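Local coordinates for protein BauA (Acinetobacter baumannii, PDB 6HCP) that serves as a TonB-dependent outer-membrane receptor for ferric preacinetobactin and probably carries this iron-loaded siderophore into the periplasm, at residues A[47-52]-A[60-65]; A[149-154]-A[418-423]; A[300-305]-A[363-368]. All coordinates share one frame; numbering follows the deposited sequence.

Contact 1 of 3, residues A[47-52]-A[60-65]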
loop_
_atom_site.group_PDB
_atom_site.type_symbol
_atom_site.label_atom_id
_atom_site.label_comp_id
_atom_site.label_asym_id
_atom_site.label_seq_id
_atom_site.Cartn_x
_atom_site.Cartn_y
_atom_site.Cartn_z
ATOM N N SER A 47 2.539 33.533 22.323
ATOM C CA SER A 47 2.617 32.429 23.250
ATOM C C SER A 47 3.013 32.950 24.633
ATOM O O SER A 47 3.445 34.106 24.796
ATOM C CB SER A 47 3.579 31.365 22.758
ATOM O OG SER A 47 4.923 31.846 22.793
ATOM N N ASN A 48 2.870 32.071 25.618
ATOM C CA ASN A 48 3.224 32.379 27.005
ATOM C C ASN A 48 4.730 32.182 27.193
ATOM O O ASN A 48 5.252 31.083 27.020
ATOM C CB ASN A 48 2.473 31.497 28.000
ATOM C CG ASN A 48 2.520 32.083 29.401
ATOM O OD1 ASN A 48 1.968 33.151 29.638
ATOM N ND2 ASN A 48 3.119 31.369 30.336
ATOM N N VAL A 49 5.422 33.243 27.595
ATOM C CA VAL A 49 6.864 33.163 27.762
ATOM C C VAL A 49 7.194 33.075 29.257
ATOM O O VAL A 49 7.672 34.037 29.881
ATOM C CB VAL A 49 7.538 34.338 27.047
ATOM C CG1 VAL A 49 9.056 34.239 27.082
ATOM C CG2 VAL A 49 7.051 34.427 25.610
ATOM N N GLY A 50 6.821 31.934 29.842
ATOM C CA GLY A 50 6.818 31.743 31.287
ATOM C C GLY A 50 6.182 32.929 31.986
ATOM O O GLY A 50 5.134 33.428 31.542
ATOM N N PHE A 51 6.798 33.411 33.077
ATOM C CA PHE A 51 6.129 34.439 33.900
ATOM C C PHE A 51 6.160 35.825 33.223
ATOM O O PHE A 51 5.522 36.748 33.728
ATOM C CB PHE A 51 6.680 34.423 35.338
ATOM C CG PHE A 51 7.967 35.161 35.612
ATOM C CD1 PHE A 51 8.977 35.252 34.676
ATOM C CD2 PHE A 51 8.197 35.698 36.870
ATOM C CE1 PHE A 51 10.189 35.862 34.970
ATOM C CE2 PHE A 51 9.405 36.310 37.166
ATOM C CZ PHE A 51 10.407 36.376 36.223
ATOM N N LEU A 52 6.812 35.973 32.065
ATOM C CA LEU A 52 6.700 37.221 31.293
ATOM C C LEU A 52 5.305 37.326 30.648
ATOM O O LEU A 52 4.918 38.393 30.204
ATOM C CB LEU A 52 7.782 37.310 30.214
ATOM C CG LEU A 52 9.230 37.177 30.683
ATOM C CD1 LEU A 52 10.183 37.225 29.494
ATOM C CD2 LEU A 52 9.572 38.263 31.695
ATOM N N THR A 60 9.428 38.305 20.887
ATOM C CA THR A 60 9.861 37.234 21.797
ATOM C C THR A 60 11.299 36.844 21.472
ATOM O O THR A 60 11.571 36.314 20.386
ATOM C CB THR A 60 8.948 36.016 21.680
ATOM O OG1 THR A 60 7.610 36.385 22.017
ATOM C CG2 THR A 60 9.378 34.885 22.594
ATOM N N PRO A 61 12.264 37.091 22.389
ATOM C CA PRO A 61 13.672 36.779 22.136
ATOM C C PRO A 61 14.002 35.326 22.510
ATOM O O PRO A 61 15.035 35.042 23.115
ATOM C CB PRO A 61 14.403 37.761 23.041
ATOM C CG PRO A 61 13.484 37.872 24.236
ATOM C CD PRO A 61 12.070 37.748 23.694
ATOM N N PHE A 62 13.137 34.429 22.044
ATOM C CA PHE A 62 13.248 32.983 22.199
ATOM C C PHE A 62 12.606 32.361 20.961
ATOM O O PHE A 62 11.809 33.038 20.291
ATOM C CB PHE A 62 12.500 32.506 23.447
ATOM C CG PHE A 62 13.026 33.049 24.748
ATOM C CD1 PHE A 62 14.140 32.492 25.348
ATOM C CD2 PHE A 62 12.443 34.158 25.335
ATOM C CE1 PHE A 62 14.685 33.067 26.484
ATOM C CE2 PHE A 62 12.976 34.714 26.479
ATOM C CZ PHE A 62 14.092 34.169 27.052
ATOM N N ASN A 63 13.002 31.129 20.640
ATOM C CA ASN A 63 12.410 30.383 19.543
ATOM C C ASN A 63 11.158 29.664 20.065
ATOM O O ASN A 63 11.236 28.742 20.893
ATOM C CB ASN A 63 13.462 29.448 18.931
ATOM C CG ASN A 63 13.013 28.806 17.633
ATOM O OD1 ASN A 63 11.826 28.609 17.416
ATOM N ND2 ASN A 63 13.953 28.517 16.751
ATOM N N THR A 64 9.994 30.178 19.657
ATOM C CA THR A 64 8.694 29.783 20.161
ATOM C C THR A 64 7.765 29.433 18.992
ATOM O O THR A 64 7.899 29.969 17.891
ATOM C CB THR A 64 8.026 30.897 20.966
ATOM O OG1 THR A 64 7.966 32.070 20.141
ATOM C CG2 THR A 64 8.760 31.165 22.263
ATOM N N ILE A 65 6.839 28.512 19.256
ATOM C CA ILE A 65 5.770 28.220 18.300
ATOM C C ILE A 65 4.540 27.794 19.082
ATOM O O ILE A 65 4.651 27.190 20.157
ATOM C CB ILE A 65 6.206 27.152 17.273
ATOM C CG1 ILE A 65 5.113 26.954 16.216
ATOM C CG2 ILE A 65 6.551 25.843 17.961
ATOM C CD1 ILE A 65 5.613 26.825 14.822
HETATM O O HOH W 1 5.985 33.878 21.345
#
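Val49 supplies the apolar half of this contact, reaching across with both methyl groups. With CG1 anti to the backbone N (chi1 -175°) the two branches are shared between two partners: CG1 comes obliquely to the Phe62 ring, 3.8 Å from CD2, while CG2 meets the methyl of Thr60, CG2 to CG2, also at 3.8 Å. The side chains of Val49 and Thr60 run antiparallel past each other, touching along their flanks. Pro61 is the centre of an inverse gamma turn, and the residues on either side of it, Thr60 and Phe62, both meet Val49; the turn is closed by a weak bond from Phe62 N to Thr60 O.

The polar half is carried by water. Ser47 OG lies 3.7 Å from Thr64 CB, a van der Waals approach, and no direct hydrogen bond joins the segments. One water instead binds three hydroxyls, at 2.7 Å from Ser47 OG, 2.9 Å from Thr64 OG1 and 3.1 Å from Thr60 OG1, to which it donates. Thr60 OG1 is also bonded to Lys56 O, which probably helps to fix its orientation. Beyond the pair, Leu141 of strand 135-142 packs on Val49 and Thr64, and Lys518 of the barrel binds the carbonyls of both Thr60 and Phe62.

Segment 60-65 runs into strand 64-68, an outermost strand of the five-stranded plug sheet. Val49 packs its methyls on Thr60 and Phe62, and a single water links three hydroxyls that lie too far apart to bond one another, so the segments are coupled without any direct polar link between them.

Contact 2 of 3, residues A[149-154]-A[418-423]. With EDO (1,2-ethanediol), chain N.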
loop_
_atom_site.group_PDB
_atom_site.type_symbol
_atom_site.label_atom_id
_atom_site.label_comp_id
_atom_site.label_asym_id
_atom_site.label_seq_id
_atom_site.Cartn_x
_atom_site.Cartn_y
_atom_site.Cartn_z
ATOM N N ASN A 149 10.435 30.043 34.238
ATOM C CA ASN A 149 9.546 28.938 34.566
ATOM C C ASN A 149 9.932 28.225 35.868
ATOM O O ASN A 149 9.184 27.375 36.329
ATOM C CB ASN A 149 9.510 27.908 33.431
ATOM C CG ASN A 149 8.573 28.319 32.319
ATOM O OD1 ASN A 149 7.454 28.728 32.594
ATOM N ND2 ASN A 149 9.053 28.301 31.086
ATOM N N GLY A 150 11.119 28.507 36.408
ATOM C CA GLY A 150 11.617 27.730 37.527
ATOM C C GLY A 150 12.017 26.324 37.090
ATOM O O GLY A 150 12.488 26.114 35.977
ATOM N N MET A 151 12.127 25.429 38.061
ATOM C CA MET A 151 12.581 24.102 37.792
ATOM C C MET A 151 11.368 23.183 37.810
ATOM O O MET A 151 10.790 22.917 38.856
ATOM C CB MET A 151 13.597 23.641 38.847
ATOM C CG MET A 151 14.174 22.251 38.600
ATOM S SD MET A 151 15.533 21.903 39.754
ATOM C CE MET A 151 14.604 21.675 41.265
ATOM N N PRO A 152 10.970 22.596 36.665
ATOM C CA PRO A 152 9.846 21.655 36.678
ATOM C C PRO A 152 10.217 20.331 37.329
ATOM O O PRO A 152 11.397 20.037 37.565
ATOM C CB PRO A 152 9.537 21.505 35.181
ATOM C CG PRO A 152 10.889 21.687 34.528
ATOM C CD PRO A 152 11.570 22.784 35.337
ATOM N N PRO A 153 9.223 19.463 37.620
ATOM C CA PRO A 153 9.445 18.349 38.534
ATOM C C PRO A 153 10.528 17.342 38.138
ATOM O O PRO A 153 11.149 16.783 39.033
ATOM C CB PRO A 153 8.077 17.649 38.560
ATOM C CG PRO A 153 7.095 18.731 38.280
ATOM C CD PRO A 153 7.803 19.643 37.301
ATOM N N ALA A 154 10.741 17.094 36.830
ATOM C CA ALA A 154 11.750 16.122 36.405
ATOM C C ALA A 154 13.084 16.797 36.046
ATOM O O ALA A 154 14.052 16.124 35.698
ATOM C CB ALA A 154 11.260 15.295 35.244
ATOM N N LEU A 418 9.032 15.102 46.896
ATOM C CA LEU A 418 9.770 16.129 46.235
ATOM C C LEU A 418 9.081 17.462 46.519
ATOM O O LEU A 418 7.850 17.585 46.457
ATOM C CB LEU A 418 9.791 15.863 44.729
ATOM C CG LEU A 418 10.598 16.864 43.894
ATOM C CD1 LEU A 418 12.051 16.868 44.317
ATOM C CD2 LEU A 418 10.487 16.519 42.403
ATOM N N SER A 419 9.893 18.453 46.883
ATOM C CA SER A 419 9.416 19.794 47.191
ATOM C C SER A 419 10.323 20.807 46.502
ATOM O O SER A 419 11.554 20.684 46.568
ATOM C CB SER A 419 9.397 20.035 48.682
ATOM O OG SER A 419 8.436 19.212 49.306
ATOM N N THR A 420 9.711 21.797 45.844
ATOM C CA THR A 420 10.462 22.876 45.205
ATOM C C THR A 420 9.754 24.201 45.462
ATOM O O THR A 420 8.532 24.261 45.673
ATOM C CB THR A 420 10.623 22.689 43.690
ATOM O OG1 THR A 420 9.344 22.824 43.063
ATOM C CG2 THR A 420 11.212 21.357 43.302
ATOM N N SER A 421 10.551 25.265 45.567
ATOM C CA SER A 421 9.976 26.597 45.686
ATOM C C SER A 421 10.915 27.590 44.997
ATOM O O SER A 421 12.108 27.295 44.813
ATOM C CB SER A 421 9.757 26.950 47.118
ATOM O OG SER A 421 11.013 27.141 47.739
ATOM N N SER A 422 10.355 28.698 44.505
ATOM C CA SER A 422 11.194 29.715 43.891
ATOM C C SER A 422 10.602 31.112 44.105
ATOM O O SER A 422 9.407 31.273 44.386
ATOM C CB SER A 422 11.425 29.439 42.419
ATOM O OG SER A 422 10.315 29.837 41.635
ATOM N N PHE A 423 11.465 32.104 43.888
ATOM C CA PHE A 423 11.080 33.496 43.876
ATOM C C PHE A 423 11.822 34.103 42.697
ATOM O O PHE A 423 13.025 33.888 42.526
ATOM C CB PHE A 423 11.350 34.162 45.238
ATOM C CG PHE A 423 10.806 33.371 46.417
ATOM C CD1 PHE A 423 11.374 32.152 46.786
ATOM C CD2 PHE A 423 9.656 33.772 47.087
ATOM C CE1 PHE A 423 10.818 31.367 47.794
ATOM C CE2 PHE A 423 9.128 33.009 48.125
ATOM C CZ PHE A 423 9.664 31.777 48.422
HETATM C C1 EDO N . 12.279 22.922 49.348
HETATM O O1 EDO N . 11.868 22.559 50.662
HETATM C C2 EDO N . 11.129 23.693 48.730
HETATM O O2 EDO N . 10.717 24.723 49.635
HETATM O O HOH W 2 9.348 21.364 40.526
#
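Met151 lies nearest Thr420 and Pro153 nearest Leu418, with CA atoms 7.8 Å apart in the first pair, so an irregular loop lies beside a barrel strand without backbone pairing. Side chains and one water span the distance. Met151 starts out extended and then bends at chi3 (72°), and this last turn brings CE to 4.0 Å from Thr420 CG2, the two side chains meeting at a slant. Thr420 uses its other branch for polar contact: a water bonds its OG1 at 2.9 Å and donates to Met151 O at 2.7 Å. One threonine therefore offers a methyl to the methionine side chain and a hydroxyl, through water, to the same residue's carbonyl. Farther along, Leu418 CD2 comes to 3.4 Å from Pro153 O, a close approach of a methyl to a carbonyl oxygen. On the opposite face of the strand, Ser421 OG is hydrogen-bonded to O2 of an ethanediol at 3.1 Å, probably a crystallisation solute.

Gly150, with positive phi, releases the chain from helix 146-149 into this plug loop, which leads on to strand 159-165. The barrel side is strand 412-431, held between strands 361-381 and 436-451. Tyr372 of the former packs on Pro153 and Thr420, and Val447 of the latter on Met151 and Leu418, so the plug loop rests on the inner wall across three adjacent strands.

Contact 3 of 3, residues A[300-305]-A[363-368]. With C8E ((hydroxyethyloxy)tri(ethyloxy)octane), chain B; C8E ((hydroxyethyloxy)tri(ethyloxy)octane), chain C.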
loop_
_atom_site.group_PDB
_atom_site.type_symbol
_atom_site.label_atom_id
_atom_site.label_comp_id
_atom_site.label_asym_id
_atom_site.label_seq_id
_atom_site.Cartn_x
_atom_site.Cartn_y
_atom_site.Cartn_z
ATOM N N ASP A 300 -4.091 50.217 35.651
ATOM C CA ASP A 300 -3.477 49.852 34.377
ATOM C C ASP A 300 -1.957 49.675 34.552
ATOM O O ASP A 300 -1.265 49.330 33.600
ATOM C CB ASP A 300 -3.796 50.875 33.282
ATOM C CG ASP A 300 -3.467 52.307 33.663
ATOM O OD1 ASP A 300 -2.514 52.508 34.450
ATOM O OD2 ASP A 300 -4.206 53.212 33.215
ATOM N N GLN A 301 -1.436 49.892 35.769
ATOM C CA GLN A 301 0.012 49.831 35.995
ATOM C C GLN A 301 0.400 48.693 36.958
ATOM O O GLN A 301 1.580 48.520 37.256
ATOM C CB GLN A 301 0.506 51.177 36.531
ATOM C CG GLN A 301 0.496 52.278 35.484
ATOM C CD GLN A 301 1.644 53.231 35.701
ATOM O OE1 GLN A 301 1.924 53.646 36.823
ATOM N NE2 GLN A 301 2.346 53.553 34.627
ATOM N N LEU A 302 -0.589 48.018 37.548
ATOM C CA LEU A 302 -0.342 47.008 38.560
ATOM C C LEU A 302 -1.472 45.985 38.546
ATOM O O LEU A 302 -2.669 46.335 38.663
ATOM C CB LEU A 302 -0.256 47.660 39.946
ATOM C CG LEU A 302 0.002 46.683 41.090
ATOM C CD1 LEU A 302 1.407 46.095 40.977
ATOM C CD2 LEU A 302 -0.197 47.361 42.438
ATOM N N MET A 303 -1.077 44.710 38.546
ATOM C CA MET A 303 -2.029 43.611 38.638
ATOM C C MET A 303 -1.430 42.502 39.505
ATOM O O MET A 303 -0.217 42.356 39.579
ATOM C CB MET A 303 -2.380 43.081 37.239
ATOM C CG MET A 303 -1.311 42.206 36.625
ATOM S SD MET A 303 -1.859 40.486 36.437
ATOM C CE MET A 303 -3.232 40.748 35.320
ATOM N N ALA A 304 -2.299 41.772 40.200
ATOM C CA ALA A 304 -1.909 40.584 40.929
ATOM C C ALA A 304 -2.504 39.363 40.227
ATOM O O ALA A 304 -3.580 39.447 39.630
ATOM C CB ALA A 304 -2.368 40.648 42.362
ATOM N N TYR A 305 -1.877 38.209 40.458
ATOM C CA TYR A 305 -2.408 36.944 39.990
ATOM C C TYR A 305 -2.020 35.848 40.977
ATOM O O TYR A 305 -1.042 35.963 41.708
ATOM C CB TYR A 305 -1.909 36.639 38.576
ATOM C CG TYR A 305 -0.466 36.188 38.514
ATOM C CD1 TYR A 305 -0.135 34.852 38.643
ATOM C CD2 TYR A 305 0.562 37.085 38.309
ATOM C CE1 TYR A 305 1.184 34.429 38.624
ATOM C CE2 TYR A 305 1.887 36.676 38.249
ATOM C CZ TYR A 305 2.196 35.337 38.398
ATOM O OH TYR A 305 3.492 34.909 38.347
ATOM N N HIS A 363 9.035 50.288 31.134
ATOM C CA HIS A 363 9.343 49.130 31.972
ATOM C C HIS A 363 8.082 48.290 32.145
ATOM O O HIS A 363 7.007 48.806 32.488
ATOM C CB HIS A 363 9.901 49.565 33.336
ATOM C CG HIS A 363 11.215 50.268 33.278
ATOM N ND1 HIS A 363 12.361 49.701 33.799
ATOM C CD2 HIS A 363 11.558 51.515 32.858
ATOM C CE1 HIS A 363 13.365 50.553 33.671
ATOM N NE2 HIS A 363 12.916 51.642 33.009
ATOM N N GLN A 364 8.231 46.979 31.919
ATOM C CA GLN A 364 7.200 45.999 32.235
ATOM C C GLN A 364 7.860 44.897 33.062
ATOM O O GLN A 364 8.831 44.304 32.593
ATOM C CB GLN A 364 6.671 45.360 30.949
ATOM C CG GLN A 364 5.165 45.273 30.820
ATOM C CD GLN A 364 4.841 44.945 29.380
ATOM O OE1 GLN A 364 4.641 45.834 28.556
ATOM N NE2 GLN A 364 5.093 43.702 29.009
ATOM N N TRP A 365 7.399 44.714 34.298
ATOM C CA TRP A 365 8.083 43.857 35.244
ATOM C C TRP A 365 7.101 42.826 35.783
ATOM O O TRP A 365 5.883 43.022 35.762
ATOM C CB TRP A 365 8.730 44.670 36.380
ATOM C CG TRP A 365 7.722 45.447 37.175
ATOM C CD1 TRP A 365 7.320 46.729 36.932
ATOM C CD2 TRP A 365 6.964 44.996 38.307
ATOM N NE1 TRP A 365 6.352 47.092 37.825
ATOM C CE2 TRP A 365 6.103 46.051 38.675
ATOM C CE3 TRP A 365 6.916 43.806 39.042
ATOM C CZ2 TRP A 365 5.230 45.964 39.756
ATOM C CZ3 TRP A 365 6.025 43.709 40.091
ATOM C CH2 TRP A 365 5.183 44.767 40.436
ATOM N N VAL A 366 7.671 41.754 36.351
ATOM C CA VAL A 366 6.919 40.738 37.011
ATOM C C VAL A 366 7.747 40.195 38.184
ATOM O O VAL A 366 8.965 40.100 38.097
ATOM C CB VAL A 366 6.546 39.610 36.022
ATOM C CG1 VAL A 366 7.763 39.088 35.281
ATOM C CG2 VAL A 366 5.806 38.476 36.710
ATOM N N ALA A 367 7.046 39.828 39.255
ATOM C CA ALA A 367 7.662 39.185 40.400
ATOM C C ALA A 367 6.736 38.063 40.849
ATOM O O ALA A 367 5.543 38.276 41.000
ATOM C CB ALA A 367 7.899 40.170 41.523
ATOM N N ASN A 368 7.310 36.887 41.139
ATOM C CA ASN A 368 6.468 35.785 41.520
ATOM C C ASN A 368 7.158 34.879 42.535
ATOM O O ASN A 368 8.358 35.007 42.832
ATOM C CB ASN A 368 5.977 35.010 40.284
ATOM C CG ASN A 368 7.013 34.065 39.707
ATOM O OD1 ASN A 368 8.214 34.291 39.849
ATOM N ND2 ASN A 368 6.549 33.054 38.977
HETATM C C1 C8E B . 11.544 38.283 44.387
HETATM C C2 C8E B . 10.233 38.842 44.887
HETATM C C3 C8E B . 9.161 37.777 45.073
HETATM C C4 C8E B . 7.747 38.350 44.908
HETATM C C5 C8E B . 6.681 37.422 45.488
HETATM C C6 C8E B . 5.272 37.803 45.084
HETATM C C7 C8E B . 4.271 36.911 45.813
HETATM C C8 C8E B . 3.032 37.677 46.263
HETATM O O9 C8E B . 1.826 36.921 46.104
HETATM C C10 C8E B . 0.775 37.733 45.572
HETATM C C11 C8E B . -0.577 37.165 45.939
HETATM O O12 C8E B . -1.485 37.607 44.945
HETATM C C1 C8E C . -3.567 50.360 44.317
HETATM C C2 C8E C . -2.363 49.977 45.164
HETATM C C3 C8E C . -2.574 48.703 45.990
HETATM C C4 C8E C . -1.257 48.116 46.532
HETATM C C5 C8E C . -1.274 46.582 46.621
HETATM C C6 C8E C . 0.084 45.956 46.990
HETATM C C7 C8E C . 1.112 46.047 45.856
HETATM C C8 C8E C . 2.349 45.159 46.055
HETATM O O9 C8E C . 3.340 45.310 45.009
HETATM C C10 C8E C . 4.439 44.398 45.205
HETATM C C11 C8E C . 5.475 44.466 44.090
HETATM O O12 C8E C . 6.607 43.617 44.359
HETATM C C13 C8E C . 7.860 44.236 44.031
HETATM C C14 C8E C . 8.920 43.191 43.708
HETATM O O15 C8E C . 10.236 43.705 43.948
HETATM C C16 C8E C . 11.114 42.764 44.594
HETATM C C17 C8E C . 12.374 43.446 45.143
HETATM O O18 C8E C . 13.316 42.530 45.742
HETATM C C19 C8E C . 12.929 42.033 47.036
HETATM C C20 C8E C . 14.099 41.379 47.775
HETATM O O21 C8E C . 13.653 40.269 48.570
#
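Leu302 and Trp365 meet on the lipid-facing side of the barrel wall. The CB of Leu302 does not aim at segment 363-368, but CG continues anti to the backbone N (chi1 180°), which carries the fork toward strand 361-381. There the branches divide the work. CD1 approaches the six-membered ring of the Trp365 indole obliquely, at 4.0 Å from CZ2 and equally far from CH2, whereas CD2 touches the octyl tail of a bound detergent, 3.9 Å from its C7. The same detergent passes on to Trp365, its C11 lying 3.7 Å from CH2, so one amphiphile covers both residues. Farther along, the CB of Ala367 touches both this molecule and a second detergent.

Through the wall, on the inner side, the second pair carries polar groups. The hydroxyl OH of Tyr305 presses close to Asn368 CB, at 3.2 Å, with the phenol ring and the carboxamide planes turned 42° apart. The two do not bond each other directly: Tyr305 OH and Asn368 ND2 both bind Asp349 OD1. With Arg443 NH1 bound to Asn368 OD1 as well, the rotation of the amide is probably fixed.

Strands 302-318 and 361-381 are not paired. Strand 331-358, the source of Asp349, runs antiparallel to both and lies between them, which leaves the two segments running the same way, 29° apart. The contact is therefore a bridge over an intervening strand, apolar on the membrane face and, within, linked through hydrogen bonds to Asp349, where Phe51 of the plug packs against Val366 and Asn368.

How the contacts relate
The three contacts sample a TonB-dependent receptor from its plug outward. Contact 1 lies wholly within the plug end of the chain, contact 2 joins plug to barrel, and both are buried; contact 3 belongs to the wall itself and is partly open to the membrane side. The two inner contacts bridge their polar groups with water, whereas contact 3 relies on protein charges inside and detergent outside. They also touch: Phe51 of contact 1 reaches Asn368 of contact 3, Gly50 meets Asn149 of contact 2, and contacts 2 and 3 use adjacent strands 412-431 and 361-381. Arg443 ties all three, forming a cation-pi contact with Phe51 and hydrogen bonds to Ser422 and Asn368.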